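Local coordinates for protein MoeE5 (Streptomyces viridosporus ATCC 14672, PDB 6KVC) that binds NAD and UDP-sugars and probably acts as an NAD-dependent epimerase that converts UDP-glucuronate in antibiotic biosynthesis, at residues 188-193 against 225-230; 135-140 against 158-163; 87-92 against 240-245. All coordinates share one frame; numbering follows the deposited sequence.

Overall arrangement
Following the chain from the N terminus, strand 87-92 comes first and opens interaction 3, which closes only when the end of helix 231-242 returns to it 148 residues later. The other two contacts nest inside that long loop, one after the other. Interaction 2 joins the end of strand 131-137 to the start of helix 159-175; interaction 1 then pairs strand 183-193 with strand 225-230, from which the chain runs straight into helix 231-242. Strands 87-92, 131-137 and 183-193 are successive neighbours in one sheet, so Ala135 meets His92 and Ser138 meets Phe189 through backbone atoms. Interactions 1 and 2 share the UDP-glucose site, whereas interaction 3 lies farther from it.

Interaction 1 of 3, residues 188-193 against 225-230; sequences RFFTVY and LRDFTH. With UPG (uridine-5'-diphosphate-glucose), chain C.
The UDP-glucose pocket has part of its wall where Thr191 meets Arg226. Thr191 OG1 donates to the glucose ring oxygen O5' at 2.9 Å, and the same hydroxyl lies at the edge of the Arg226 guanidinium. The Arg226 chain is bent at chi2 (-73°), which brings NE to the diphosphate oxygen O2B at 2.7 Å along a nearly straight bond; O3C of the ribose sits over one face of the guanidinium. NH1 donates to Leu225 O and also to Val289 O, fixing the plane of the group. Water 1 bridges Thr191 OG1 and Asp227 O, donating to both.

Beyond the sugar, the two strands become parallel neighbours in the Rossmann-type sheet, Val192 bridging Thr229 and Tyr193 bridging His230. Thr229 N reaches Thr191 O (3.0 Å) and Tyr193 N reaches Thr229 O (3.0 Å). Thr229 OG1 adds a side-chain bond to Phe190 O at 2.9 Å. Val192 also donates its backbone N to the nicotinamide amide oxygen of NAD.

At the far end, His230 turns its edge to the face of Tyr193 in a T-shaped pair, planes at 89° and centroids 5.3 Å apart. Ser232 and Thr317 hold the two imidazole nitrogens, while Tyr193 OH donates to water 2 (2.6 Å), itself a donor to Phe228 O.

Interaction 2 of 3, residues 135-140 against 158-163; sequences ASSSSV and SPYGVT. With UPG (uridine-5'-diphosphate-glucose), chain C.
Ser139 carries its OG anti to the backbone N (chi1 -175°), which extends the hydroxyl straight at the first turn of helix 159-175, where it comes to rest 3.1 Å from Gly161 CA. Tyr160 has its CG in much the same position (chi1 166°), and its ring reaches out from the helix toward the end of strand 131-137, with the glucose at its edge. This is the nucleotide-sugar site of an extended short-chain dehydrogenase/reductase: Tyr160 and Lys164 form the YxxxK motif of the family, and the run of serines 136-139 spans the end of strand 131-137 and the start of the 3-10 turn 138-140, facing them.

Since Gly161 has no side chain, backbone and hydroxyl can pack closely, with no hydrogen bond between the two segments. Water 3 adds a loose bridge, 2.9 Å from Ser158 OG and with a weak bond to Ser139 OG. Ser158 is the N-cap: its OG accepts from Gly161 N, and Thr163 OG1 donates to Tyr160 O farther along the turn.

On the strand side, Ser137 OG accepts from Ser139 N at 2.8 Å, the N-H pointing almost directly at it (170°), an ST turn that holds the oxygen in place. That oxygen also meets glucose O4' in a bond modelled so short that its exact length is doubtful. Ser138 OG takes a weak bond from O6' and another weak one links it to Phe189 O. Tyr160 OH bonds to the O2D hydroxyl of NAD and lies 2.8 Å from glucose O3'. Glucose O4' lies in the plane of the tyrosine ring, at its edge, 3.0 Å from Tyr160 CE2.

Interaction 3 of 3, residues 87-92 against 240-245; sequences ISTVFH and LTASVR
The guanidinium of Arg245 turns its edge to strand 87-92: Ser88 O lies in its plane, and Thr89 OG1 stands a little off it, 23° out of plane as seen from NH1. The other flat group, the Phe91 ring, meets the Ala242 methyl obliquely. Both belong to the packing of helix 231-242 and the turn after it against the central sheet of the Rossmann-type domain, in which 87-92 runs parallel between strands 20-24 and 131-137.

Thr89 OG1 takes a pair of bonds from the one arginine, from Arg245 NH1 at 2.9 Å and a weak one from Arg245 NH2 at 3.0 Å. A third, also weak, runs from Arg245 NH2 to Ser88 O at 3.3 Å. The bend of the Arg245 chain at chi3 (75°) curls the group back over its own turn, so NH1 can also donate to Ala242 O at 2.7 Å, tying the helix end to the strand through one nitrogen. NH2 has its stronger partner elsewhere, in a salt bridge to Glu130, just before strand 131-137.

Beside these polar bonds the contact is apolar. Val133 of strand 131-137 touches both Phe91 and Ala242 and continues this surface. The Ala242 methyl points at the strand, with its CB 3.9 Å from Thr89 CG2 and 3.4 Å from Phe91 CZ.

Interaction 1 of 3, residues 188-193 against 225-230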
loop_
_atom_site.group_PDB
_atom_site.type_symbol
_atom_site.label_atom_id
_atom_site.label_comp_id
_atom_site.label_asym_id
_atom_site.label_seq_id
_atom_site.Cartn_x
_atom_site.Cartn_y
_atom_site.Cartn_z
ATOM N N ARG A 188 -10.637 0.289 -10.421
ATOM C CA ARG A 188 -9.309 0.105 -10.990
ATOM C C ARG A 188 -9.422 0.395 -12.485
ATOM O O ARG A 188 -9.816 -0.468 -13.262
ATOM C CB ARG A 188 -8.798 -1.298 -10.704
ATOM C CG ARG A 188 -8.428 -1.440 -9.245
ATOM C CD ARG A 188 -8.177 -2.912 -8.908
ATOM N NE ARG A 188 -7.824 -3.053 -7.484
ATOM C CZ ARG A 188 -7.544 -4.222 -6.889
ATOM N NH1 ARG A 188 -7.621 -5.368 -7.579
ATOM N NH2 ARG A 188 -7.184 -4.240 -5.587
ATOM N N PHE A 189 -9.112 1.643 -12.878
ATOM C CA PHE A 189 -9.209 2.035 -14.292
ATOM C C PHE A 189 -8.062 1.445 -15.099
ATOM O O PHE A 189 -6.938 1.282 -14.613
ATOM C CB PHE A 189 -9.106 3.566 -14.457
ATOM C CG PHE A 189 -10.125 4.402 -13.702
ATOM C CD1 PHE A 189 -11.396 3.958 -13.416
ATOM C CD2 PHE A 189 -9.786 5.727 -13.346
ATOM C CE1 PHE A 189 -12.309 4.790 -12.704
ATOM C CE2 PHE A 189 -10.718 6.556 -12.693
ATOM C CZ PHE A 189 -11.966 6.051 -12.376
ATOM N N PHE A 190 -8.358 1.145 -16.367
ATOM C CA PHE A 190 -7.382 0.667 -17.337
ATOM C C PHE A 190 -7.154 1.737 -18.405
ATOM O O PHE A 190 -8.089 2.090 -19.145
ATOM C CB PHE A 190 -7.888 -0.653 -17.953
ATOM C CG PHE A 190 -7.713 -1.845 -17.024
ATOM C CD1 PHE A 190 -8.499 -1.958 -15.862
ATOM C CD2 PHE A 190 -6.784 -2.821 -17.329
ATOM C CE1 PHE A 190 -8.334 -3.042 -14.986
ATOM C CE2 PHE A 190 -6.611 -3.922 -16.467
ATOM C CZ PHE A 190 -7.414 -4.024 -15.279
ATOM N N THR A 191 -5.909 2.231 -18.477
ATOM C CA THR A 191 -5.380 3.260 -19.387
ATOM C C THR A 191 -6.461 4.013 -20.165
ATOM O O THR A 191 -6.878 3.600 -21.248
ATOM C CB THR A 191 -4.343 2.639 -20.333
ATOM O OG1 THR A 191 -3.375 1.901 -19.544
ATOM C CG2 THR A 191 -3.579 3.787 -21.059
ATOM N N VAL A 192 -6.887 5.159 -19.609
ATOM C CA VAL A 192 -8.039 5.893 -20.113
ATOM C C VAL A 192 -7.557 6.888 -21.177
ATOM O O VAL A 192 -6.458 7.467 -21.065
ATOM C CB VAL A 192 -8.735 6.615 -18.943
ATOM C CG1 VAL A 192 -10.026 7.304 -19.439
ATOM C CG2 VAL A 192 -9.091 5.582 -17.867
ATOM N N TYR A 193 -8.351 7.045 -22.242
ATOM C CA TYR A 193 -8.011 7.954 -23.340
ATOM C C TYR A 193 -9.298 8.625 -23.813
ATOM O O TYR A 193 -10.414 8.341 -23.339
ATOM C CB TYR A 193 -7.270 7.198 -24.481
ATOM C CG TYR A 193 -8.204 6.340 -25.261
ATOM C CD1 TYR A 193 -8.655 5.137 -24.737
ATOM C CD2 TYR A 193 -8.719 6.773 -26.506
ATOM C CE1 TYR A 193 -9.600 4.375 -25.428
ATOM C CE2 TYR A 193 -9.660 6.023 -27.184
ATOM C CZ TYR A 193 -10.114 4.844 -26.631
ATOM O OH TYR A 193 -11.051 4.056 -27.273
ATOM N N LEU A 225 1.326 -4.122 -24.604
ATOM C CA LEU A 225 -0.113 -4.043 -24.865
ATOM C C LEU A 225 -0.803 -3.283 -23.744
ATOM O O LEU A 225 -0.402 -3.370 -22.580
ATOM C CB LEU A 225 -0.775 -5.429 -24.942
ATOM C CG LEU A 225 -0.174 -6.480 -25.903
ATOM C CD1 LEU A 225 -0.377 -7.811 -25.192
ATOM C CD2 LEU A 225 -1.027 -6.474 -27.117
ATOM N N ARG A 226 -1.870 -2.569 -24.097
ATOM C CA ARG A 226 -2.715 -1.955 -23.075
ATOM C C ARG A 226 -4.178 -2.195 -23.389
ATOM O O ARG A 226 -4.596 -2.200 -24.556
ATOM C CB ARG A 226 -2.507 -0.435 -22.964
ATOM C CG ARG A 226 -1.145 0.021 -22.465
ATOM C CD ARG A 226 -1.086 -0.271 -20.987
ATOM N NE ARG A 226 0.209 0.132 -20.375
ATOM C CZ ARG A 226 1.262 -0.692 -20.254
ATOM N NH1 ARG A 226 1.275 -1.931 -20.810
ATOM N NH2 ARG A 226 2.351 -0.257 -19.591
ATOM N N ASP A 227 -4.962 -2.342 -22.311
ATOM C CA ASP A 227 -6.428 -2.293 -22.370
ATOM C C ASP A 227 -6.787 -0.815 -22.298
ATOM O O ASP A 227 -6.761 -0.201 -21.221
ATOM C CB ASP A 227 -7.005 -3.117 -21.218
ATOM C CG ASP A 227 -8.530 -3.204 -21.231
ATOM O OD1 ASP A 227 -9.225 -2.315 -21.824
ATOM O OD2 ASP A 227 -9.062 -4.162 -20.604
ATOM N N PHE A 228 -7.050 -0.207 -23.457
ATOM C CA PHE A 228 -7.343 1.233 -23.523
ATOM C C PHE A 228 -8.840 1.454 -23.407
ATOM O O PHE A 228 -9.630 0.881 -24.177
ATOM C CB PHE A 228 -6.902 1.841 -24.852
ATOM C CG PHE A 228 -5.428 1.870 -25.077
ATOM C CD1 PHE A 228 -4.620 2.789 -24.420
ATOM C CD2 PHE A 228 -4.850 0.986 -25.958
ATOM C CE1 PHE A 228 -3.228 2.856 -24.682
ATOM C CE2 PHE A 228 -3.478 1.007 -26.220
ATOM C CZ PHE A 228 -2.646 1.952 -25.612
ATOM N N THR A 229 -9.247 2.249 -22.430
ATOM C CA THR A 229 -10.664 2.445 -22.095
ATOM C C THR A 229 -11.041 3.894 -22.366
ATOM O O THR A 229 -10.362 4.822 -21.905
ATOM C CB THR A 229 -10.914 2.064 -20.623
ATOM O OG1 THR A 229 -10.347 0.762 -20.396
ATOM C CG2 THR A 229 -12.370 2.046 -20.324
ATOM N N HIS A 230 -12.115 4.086 -23.123
ATOM C CA HIS A 230 -12.527 5.443 -23.468
ATOM C C HIS A 230 -13.102 6.168 -22.243
ATOM O O HIS A 230 -13.852 5.600 -21.456
ATOM C CB HIS A 230 -13.551 5.405 -24.634
ATOM C CG HIS A 230 -13.775 6.742 -25.275
ATOM N ND1 HIS A 230 -14.710 7.648 -24.806
ATOM C CD2 HIS A 230 -13.140 7.357 -26.301
ATOM C CE1 HIS A 230 -14.643 8.758 -25.523
ATOM N NE2 HIS A 230 -13.728 8.590 -26.471
HETATM N N1 UPG C . 4.677 4.974 -23.968
HETATM C C2 UPG C . 5.689 5.222 -25.003
HETATM N N3 UPG C . 6.053 6.619 -25.164
HETATM C C4 UPG C . 5.517 7.709 -24.410
HETATM C C5 UPG C . 4.511 7.446 -23.356
HETATM C C6 UPG C . 4.135 6.050 -23.189
HETATM O O2 UPG C . 6.107 4.334 -25.658
HETATM O O4 UPG C . 5.871 8.835 -24.621
HETATM C C1C UPG C . 4.244 3.614 -23.730
HETATM C C2C UPG C . 4.343 3.236 -22.413
HETATM O O2C UPG C . 5.585 2.517 -22.225
HETATM C C3C UPG C . 3.078 2.217 -22.234
HETATM C C4C UPG C . 2.065 2.691 -23.072
HETATM O O4C UPG C . 2.723 3.656 -24.028
HETATM O O3C UPG C . 3.473 0.917 -22.690
HETATM C C5C UPG C . 0.996 3.524 -22.393
HETATM O O5C UPG C . 1.622 4.627 -21.745
HETATM P PA UPG C . 0.630 5.776 -21.133
HETATM O O1A UPG C . 1.556 6.809 -20.574
HETATM O O2A UPG C . -0.451 6.174 -22.072
HETATM O O3A UPG C . -0.210 5.024 -19.934
HETATM P PB UPG C . 0.412 3.996 -18.799
HETATM O O1B UPG C . 1.809 4.286 -18.470
HETATM O O2B UPG C . 0.080 2.575 -19.124
HETATM O O3B UPG C . -0.455 4.545 -17.523
HETATM C "C1'" UPG C . -1.804 4.855 -17.635
HETATM C "C2'" UPG C . -2.107 5.888 -16.575
HETATM C "C3'" UPG C . -1.748 5.334 -15.220
HETATM C "C4'" UPG C . -2.550 4.081 -14.976
HETATM C "C5'" UPG C . -2.194 3.092 -16.058
HETATM C "C6'" UPG C . -2.880 1.766 -15.900
HETATM O "O2'" UPG C . -1.248 7.027 -16.854
HETATM O "O3'" UPG C . -2.144 6.312 -14.230
HETATM O "O4'" UPG C . -2.158 3.431 -13.760
HETATM O "O5'" UPG C . -2.646 3.684 -17.347
HETATM O "O6'" UPG C . -4.230 1.984 -16.033
HETATM O O HOH W 1 -4.616 -0.594 -19.247
HETATM O O HOH W 2 -11.435 1.660 -26.208
#

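Interaction 2 of 3, residues 135-140 against 158-163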
loop_
_atom_site.group_PDB
_atom_site.type_symbol
_atom_site.label_atom_id
_atom_site.label_comp_id
_atom_site.label_asym_id
_atom_site.label_seq_id
_atom_site.Cartn_x
_atom_site.Cartn_y
_atom_site.Cartn_z
ATOM N N ALA A 135 -10.755 6.625 -7.316
ATOM C CA ALA A 135 -10.040 6.163 -8.506
ATOM C C ALA A 135 -8.814 5.383 -8.057
ATOM O O ALA A 135 -7.883 5.936 -7.465
ATOM C CB ALA A 135 -9.625 7.354 -9.389
ATOM N N SER A 136 -8.797 4.090 -8.338
ATOM C CA SER A 136 -7.627 3.273 -8.194
ATOM C C SER A 136 -7.086 3.022 -9.597
ATOM O O SER A 136 -7.409 3.763 -10.519
ATOM C CB SER A 136 -7.980 1.982 -7.440
ATOM O OG SER A 136 -6.809 1.217 -7.201
ATOM N N SER A 137 -6.343 1.930 -9.788
ATOM C CA SER A 137 -5.666 1.742 -11.073
ATOM C C SER A 137 -5.382 0.263 -11.308
ATOM O O SER A 137 -5.071 -0.486 -10.375
ATOM C CB SER A 137 -4.323 2.504 -11.105
ATOM O OG SER A 137 -3.657 2.181 -12.333
ATOM N N SER A 138 -5.427 -0.139 -12.578
ATOM C CA SER A 138 -4.871 -1.428 -12.948
ATOM C C SER A 138 -3.392 -1.587 -12.573
ATOM O O SER A 138 -2.876 -2.713 -12.566
ATOM C CB SER A 138 -5.031 -1.655 -14.464
ATOM O OG SER A 138 -4.233 -0.726 -15.208
ATOM N N SER A 139 -2.687 -0.484 -12.268
ATOM C CA SER A 139 -1.303 -0.558 -11.873
ATOM C C SER A 139 -1.103 -1.390 -10.626
ATOM O O SER A 139 0.041 -1.761 -10.331
ATOM C CB SER A 139 -0.814 0.873 -11.580
ATOM O OG SER A 139 0.538 0.891 -11.305
ATOM N N VAL A 140 -2.171 -1.630 -9.852
ATOM C CA VAL A 140 -1.974 -2.449 -8.656
ATOM C C VAL A 140 -1.649 -3.883 -9.014
ATOM O O VAL A 140 -1.093 -4.596 -8.193
ATOM C CB VAL A 140 -3.193 -2.405 -7.695
ATOM C CG1 VAL A 140 -3.576 -0.939 -7.317
ATOM C CG2 VAL A 140 -4.416 -3.181 -8.291
ATOM N N SER A 158 5.591 -0.494 -9.915
ATOM C CA SER A 158 6.108 0.868 -9.810
ATOM C C SER A 158 5.722 1.450 -8.466
ATOM O O SER A 158 4.721 1.045 -7.853
ATOM C CB SER A 158 5.566 1.789 -10.926
ATOM O OG SER A 158 4.142 1.830 -10.849
ATOM N N PRO A 159 6.452 2.452 -7.996
ATOM C CA PRO A 159 5.996 3.145 -6.768
ATOM C C PRO A 159 4.647 3.806 -6.938
ATOM O O PRO A 159 3.873 3.835 -5.974
ATOM C CB PRO A 159 7.118 4.166 -6.495
ATOM C CG PRO A 159 8.343 3.483 -7.133
ATOM C CD PRO A 159 7.805 2.863 -8.411
ATOM N N TYR A 160 4.308 4.279 -8.144
ATOM C CA TYR A 160 2.967 4.801 -8.391
ATOM C C TYR A 160 1.903 3.753 -8.079
ATOM O O TYR A 160 0.930 4.040 -7.376
ATOM C CB TYR A 160 2.833 5.250 -9.857
ATOM C CG TYR A 160 1.413 5.492 -10.271
ATOM C CD1 TYR A 160 0.688 6.589 -9.795
ATOM C CD2 TYR A 160 0.783 4.629 -11.170
ATOM C CE1 TYR A 160 -0.650 6.807 -10.160
ATOM C CE2 TYR A 160 -0.568 4.842 -11.573
ATOM C CZ TYR A 160 -1.254 5.921 -11.070
ATOM O OH TYR A 160 -2.528 6.137 -11.495
ATOM N N GLY A 161 2.066 2.546 -8.631
ATOM C CA GLY A 161 1.112 1.493 -8.342
ATOM C C GLY A 161 1.004 1.209 -6.847
ATOM O O GLY A 161 -0.086 0.907 -6.350
ATOM N N VAL A 162 2.147 1.240 -6.125
ATOM C CA VAL A 162 2.085 1.103 -4.664
ATOM C C VAL A 162 1.225 2.196 -4.050
ATOM O O VAL A 162 0.383 1.915 -3.182
ATOM C CB VAL A 162 3.480 1.114 -4.036
ATOM C CG1 VAL A 162 3.336 1.002 -2.479
ATOM C CG2 VAL A 162 4.267 -0.097 -4.595
ATOM N N THR A 163 1.385 3.441 -4.503
ATOM C CA THR A 163 0.559 4.500 -3.904
ATOM C C THR A 163 -0.926 4.348 -4.217
ATOM O O THR A 163 -1.761 4.682 -3.366
ATOM C CB THR A 163 1.026 5.920 -4.315
ATOM O OG1 THR A 163 0.795 6.193 -5.722
ATOM C CG2 THR A 163 2.512 6.124 -3.956
HETATM N N1 UPG C . 4.677 4.974 -23.968
HETATM C C2 UPG C . 5.689 5.222 -25.003
HETATM N N3 UPG C . 6.053 6.619 -25.164
HETATM C C4 UPG C . 5.517 7.709 -24.410
HETATM C C5 UPG C . 4.511 7.446 -23.356
HETATM C C6 UPG C . 4.135 6.050 -23.189
HETATM O O2 UPG C . 6.107 4.334 -25.658
HETATM O O4 UPG C . 5.871 8.835 -24.621
HETATM C C1C UPG C . 4.244 3.614 -23.730
HETATM C C2C UPG C . 4.343 3.236 -22.413
HETATM O O2C UPG C . 5.585 2.517 -22.225
HETATM C C3C UPG C . 3.078 2.217 -22.234
HETATM C C4C UPG C . 2.065 2.691 -23.072
HETATM O O4C UPG C . 2.723 3.656 -24.028
HETATM O O3C UPG C . 3.473 0.917 -22.690
HETATM C C5C UPG C . 0.996 3.524 -22.393
HETATM O O5C UPG C . 1.622 4.627 -21.745
HETATM P PA UPG C . 0.630 5.776 -21.133
HETATM O O1A UPG C . 1.556 6.809 -20.574
HETATM O O2A UPG C . -0.451 6.174 -22.072
HETATM O O3A UPG C . -0.210 5.024 -19.934
HETATM P PB UPG C . 0.412 3.996 -18.799
HETATM O O1B UPG C . 1.809 4.286 -18.470
HETATM O O2B UPG C . 0.080 2.575 -19.124
HETATM O O3B UPG C . -0.455 4.545 -17.523
HETATM C "C1'" UPG C . -1.804 4.855 -17.635
HETATM C "C2'" UPG C . -2.107 5.888 -16.575
HETATM C "C3'" UPG C . -1.748 5.334 -15.220
HETATM C "C4'" UPG C . -2.550 4.081 -14.976
HETATM C "C5'" UPG C . -2.194 3.092 -16.058
HETATM C "C6'" UPG C . -2.880 1.766 -15.900
HETATM O "O2'" UPG C . -1.248 7.027 -16.854
HETATM O "O3'" UPG C . -2.144 6.312 -14.230
HETATM O "O4'" UPG C . -2.158 3.431 -13.760
HETATM O "O5'" UPG C . -2.646 3.684 -17.347
HETATM O "O6'" UPG C . -4.230 1.984 -16.033
HETATM O O HOH W 3 3.399 0.183 -13.076
#

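Interaction 3 of 3, residues 87-92 against 240-245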
loop_
_atom_site.group_PDB
_atom_site.type_symbol
_atom_site.label_atom_id
_atom_site.label_comp_id
_atom_site.label_asym_id
_atom_site.label_seq_id
_atom_site.Cartn_x
_atom_site.Cartn_y
_atom_site.Cartn_z
ATOM N N ILE A 87 -22.386 17.316 1.618
ATOM C CA ILE A 87 -21.939 16.421 0.545
ATOM C C ILE A 87 -22.277 14.985 0.927
ATOM O O ILE A 87 -21.817 14.483 1.970
ATOM C CB ILE A 87 -20.429 16.566 0.307
ATOM C CG1 ILE A 87 -20.063 17.977 -0.184
ATOM C CG2 ILE A 87 -19.922 15.424 -0.672
ATOM C CD1 ILE A 87 -20.745 18.393 -1.501
ATOM N N SER A 88 -23.025 14.294 0.062
ATOM C CA SER A 88 -23.364 12.906 0.340
ATOM C C SER A 88 -22.505 11.911 -0.437
ATOM O O SER A 88 -22.367 10.773 0.011
ATOM C CB SER A 88 -24.847 12.632 0.059
ATOM O OG SER A 88 -25.204 13.083 -1.226
ATOM N N THR A 89 -21.877 12.344 -1.541
ATOM C CA THR A 89 -21.105 11.454 -2.401
ATOM C C THR A 89 -19.822 12.189 -2.795
ATOM O O THR A 89 -19.888 13.362 -3.214
ATOM C CB THR A 89 -21.875 11.084 -3.662
ATOM O OG1 THR A 89 -23.085 10.405 -3.317
ATOM C CG2 THR A 89 -21.034 10.136 -4.592
ATOM N N VAL A 90 -18.674 11.543 -2.594
ATOM C CA VAL A 90 -17.392 12.085 -3.029
ATOM C C VAL A 90 -16.822 11.201 -4.123
ATOM O O VAL A 90 -16.774 9.982 -3.963
ATOM C CB VAL A 90 -16.386 12.149 -1.866
ATOM C CG1 VAL A 90 -14.952 12.501 -2.355
ATOM C CG2 VAL A 90 -16.869 13.155 -0.825
ATOM N N PHE A 91 -16.310 11.826 -5.176
ATOM C CA PHE A 91 -15.538 11.120 -6.214
ATOM C C PHE A 91 -14.084 11.560 -6.020
ATOM O O PHE A 91 -13.751 12.719 -6.266
ATOM C CB PHE A 91 -16.024 11.471 -7.616
ATOM C CG PHE A 91 -17.385 10.979 -7.937
ATOM C CD1 PHE A 91 -17.571 9.755 -8.515
ATOM C CD2 PHE A 91 -18.481 11.800 -7.689
ATOM C CE1 PHE A 91 -18.880 9.315 -8.835
ATOM C CE2 PHE A 91 -19.780 11.358 -7.998
ATOM C CZ PHE A 91 -19.946 10.128 -8.589
ATOM N N HIS A 92 -13.200 10.646 -5.585
ATOM C CA HIS A 92 -11.818 11.037 -5.281
ATOM C C HIS A 92 -10.939 10.682 -6.482
ATOM O O HIS A 92 -10.491 9.545 -6.633
ATOM C CB HIS A 92 -11.338 10.361 -4.001
ATOM C CG HIS A 92 -9.922 10.679 -3.663
ATOM N ND1 HIS A 92 -9.370 11.931 -3.863
ATOM C CD2 HIS A 92 -8.936 9.893 -3.163
ATOM C CE1 HIS A 92 -8.097 11.898 -3.490
ATOM N NE2 HIS A 92 -7.812 10.680 -3.049
ATOM N N LEU A 240 -22.428 5.038 -12.258
ATOM C CA LEU A 240 -23.095 3.810 -11.822
ATOM C C LEU A 240 -22.619 3.417 -10.431
ATOM O O LEU A 240 -23.416 2.941 -9.591
ATOM C CB LEU A 240 -22.822 2.681 -12.797
ATOM C CG LEU A 240 -23.542 2.749 -14.159
ATOM C CD1 LEU A 240 -22.973 1.663 -15.049
ATOM C CD2 LEU A 240 -25.096 2.557 -13.935
ATOM N N THR A 241 -21.308 3.565 -10.195
ATOM C CA THR A 241 -20.722 3.147 -8.917
ATOM C C THR A 241 -21.278 3.981 -7.785
ATOM O O THR A 241 -21.553 3.455 -6.684
ATOM C CB THR A 241 -19.181 3.251 -8.966
ATOM O OG1 THR A 241 -18.683 2.344 -9.942
ATOM C CG2 THR A 241 -18.546 2.790 -7.610
ATOM N N ALA A 242 -21.446 5.285 -8.015
ATOM C CA ALA A 242 -21.998 6.133 -6.970
ATOM C C ALA A 242 -23.436 5.764 -6.648
ATOM O O ALA A 242 -23.900 6.014 -5.533
ATOM C CB ALA A 242 -21.952 7.607 -7.389
ATOM N N SER A 243 -24.167 5.201 -7.610
ATOM C CA SER A 243 -25.574 4.936 -7.372
ATOM C C SER A 243 -25.796 3.629 -6.629
ATOM O O SER A 243 -26.930 3.345 -6.230
ATOM C CB SER A 243 -26.337 4.928 -8.703
ATOM O OG SER A 243 -26.072 3.709 -9.400
ATOM N N VAL A 244 -24.754 2.833 -6.389
ATOM C CA VAL A 244 -24.907 1.579 -5.638
ATOM C C VAL A 244 -24.615 1.918 -4.178
ATOM O O VAL A 244 -23.462 2.084 -3.772
ATOM C CB VAL A 244 -23.996 0.475 -6.189
ATOM C CG1 VAL A 244 -24.049 -0.843 -5.308
ATOM C CG2 VAL A 244 -24.349 0.198 -7.653
ATOM N N ARG A 245 -25.667 2.070 -3.383
ATOM C CA ARG A 245 -25.492 2.662 -2.068
ATOM C C ARG A 245 -25.835 1.732 -0.930
ATOM O O ARG A 245 -25.412 1.989 0.206
ATOM C CB ARG A 245 -26.311 3.955 -1.968
ATOM C CG ARG A 245 -25.863 4.845 -3.129
ATOM C CD ARG A 245 -26.488 6.171 -3.135
ATOM N NE ARG A 245 -25.950 7.080 -2.124
ATOM C CZ ARG A 245 -24.888 7.847 -2.305
ATOM N NH1 ARG A 245 -24.210 7.786 -3.461
ATOM N NH2 ARG A 245 -24.518 8.695 -1.354
#